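Local coordinates for protein ribokinase (Giardia lamblia, PDB 6WHJ) that probably phosphorylates D-ribose at O-5 with magnesium-bound ATP, giving D-ribose 5-phosphate for nucleotide synthesis or the pentose phosphate pathway, at residues Gly121-Lys124 with Pro125-Pro129. Sequence-based numbering, arbitrary orientation.
Sequences GMLK and PSLVP
The carbonyl O of Lys-124 accepts a weak hydrogen bond from the backbone N of Leu-127, 3.1 Å away, with the N-H...O angle bent to 132°. It closes a tight turn over Pro-125 and Ser-126, and a second bond follows one residue on, where Val-128 N reaches Pro-125 O at 2.8 Å. Apolar groups gather round the same Lys-124 oxygen: Val-128 CG2 lies 3.4 Å from it and Leu-127 CB 3.5 Å. The leucine then turns back along the incoming chain. Its CG stands opposite the backbone N (chi1 -170°), which carries methyl CD2 to within 3.7 Å of Met-122 O and brings it loosely alongside Leu-123 CD1, 4.5 Å off. On another flank of the turn, the Lys-124 side chain leaves with CG next to its own N and bends at the last torsion; its CD passes 3.9 Å from Ser-126 OG, a van der Waals approach rather than a bond. The ring of Pro-125 is set against helix 149-165, on Leu-154 and Val-158, while Leu-123 rests on Phe-155 of the same helix. Leu-127 and Val-128 face strands 62-69 and 91-93, meeting Ala-67 and Val-93 through the leucine and Val-65 through the valine. Two overlapping i to i+3 turns, the first closed by the weak bond, carry the chain round at Pro-125 to Leu-127. They lie in the connection that returns from lid strand 111-116 to helix 131-135 at the large alpha/beta domain of the PfkB-family ribokinase fold.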
loop_
_atom_site.group_PDB
_atom_site.type_symbol
_atom_site.label_atom_id
_atom_site.label_comp_id
_atom_site.label_asym_id
_atom_site.label_seq_id
_atom_site.Cartn_x
_atom_site.Cartn_y
_atom_site.Cartn_z
ATOM N N GLY B 121 16.026 9.174 -0.858
ATOM C CA GLY B 121 16.240 10.596 -1.034
ATOM C C GLY B 121 17.508 11.138 -0.388
ATOM O O GLY B 121 17.846 12.302 -0.634
ATOM N N MET B 122 18.215 10.339 0.424
ATOM C CA MET B 122 19.475 10.779 1.018
ATOM C C MET B 122 20.706 10.352 0.230
ATOM O O MET B 122 21.820 10.754 0.595
ATOM C CB MET B 122 19.637 10.261 2.454
ATOM C CG MET B 122 18.960 11.096 3.520
ATOM S SD MET B 122 17.185 10.870 3.605
ATOM C CE MET B 122 16.860 11.806 5.107
ATOM N N LEU B 123 20.546 9.530 -0.808
ATOM C CA LEU B 123 21.675 9.028 -1.592
ATOM C C LEU B 123 22.227 10.178 -2.422
ATOM O O LEU B 123 21.636 10.571 -3.427
ATOM C CB LEU B 123 21.236 7.862 -2.475
ATOM C CG LEU B 123 22.314 7.107 -3.261
ATOM C CD1 LEU B 123 23.272 6.459 -2.306
ATOM C CD2 LEU B 123 21.711 6.058 -4.163
ATOM N N LYS B 124 23.362 10.720 -1.990
ATOM C CA LYS B 124 24.131 11.783 -2.620
ATOM C C LYS B 124 25.551 11.270 -2.781
ATOM O O LYS B 124 25.938 10.298 -2.125
ATOM C CB LYS B 124 24.205 13.072 -1.780
ATOM C CG LYS B 124 22.993 13.572 -1.042
ATOM C CD LYS B 124 23.416 14.813 -0.274
ATOM C CE LYS B 124 22.259 15.708 0.081
ATOM N NZ LYS B 124 21.169 14.931 0.728
ATOM N N PRO B 125 26.358 11.901 -3.640
ATOM C CA PRO B 125 27.783 11.538 -3.672
ATOM C C PRO B 125 28.453 11.598 -2.309
ATOM O O PRO B 125 29.191 10.672 -1.950
ATOM C CB PRO B 125 28.382 12.578 -4.635
ATOM C CG PRO B 125 27.244 12.917 -5.555
ATOM C CD PRO B 125 26.008 12.872 -4.694
ATOM N N SER B 126 28.172 12.640 -1.517
ATOM C CA SER B 126 28.835 12.803 -0.223
ATOM C C SER B 126 28.554 11.631 0.723
ATOM O O SER B 126 29.357 11.354 1.623
ATOM C CB SER B 126 28.433 14.144 0.402
ATOM O OG SER B 126 27.091 14.132 0.873
ATOM N N LEU B 127 27.409 10.964 0.572
ATOM C CA LEU B 127 27.129 9.783 1.381
ATOM C C LEU B 127 28.008 8.599 0.994
ATOM O O LEU B 127 28.219 7.698 1.816
ATOM C CB LEU B 127 25.654 9.393 1.248
ATOM C CG LEU B 127 25.198 8.316 2.225
ATOM C CD1 LEU B 127 25.352 8.851 3.637
ATOM C CD2 LEU B 127 23.759 7.864 1.941
ATOM N N VAL B 128 28.509 8.575 -0.237
ATOM C CA VAL B 128 29.352 7.487 -0.722
ATOM C C VAL B 128 30.638 8.124 -1.239
ATOM O O VAL B 128 30.890 8.145 -2.456
ATOM C CB VAL B 128 28.631 6.646 -1.793
ATOM C CG1 VAL B 128 27.674 5.674 -1.139
ATOM C CG2 VAL B 128 27.854 7.527 -2.758
ATOM N N PRO B 129 31.481 8.642 -0.344
ATOM C CA PRO B 129 32.612 9.475 -0.780
ATOM C C PRO B 129 33.645 8.743 -1.616
ATOM O O PRO B 129 34.459 9.405 -2.273
ATOM C CB PRO B 129 33.207 9.963 0.545
ATOM C CG PRO B 129 32.808 8.928 1.539
ATOM C CD PRO B 129 31.447 8.496 1.122
#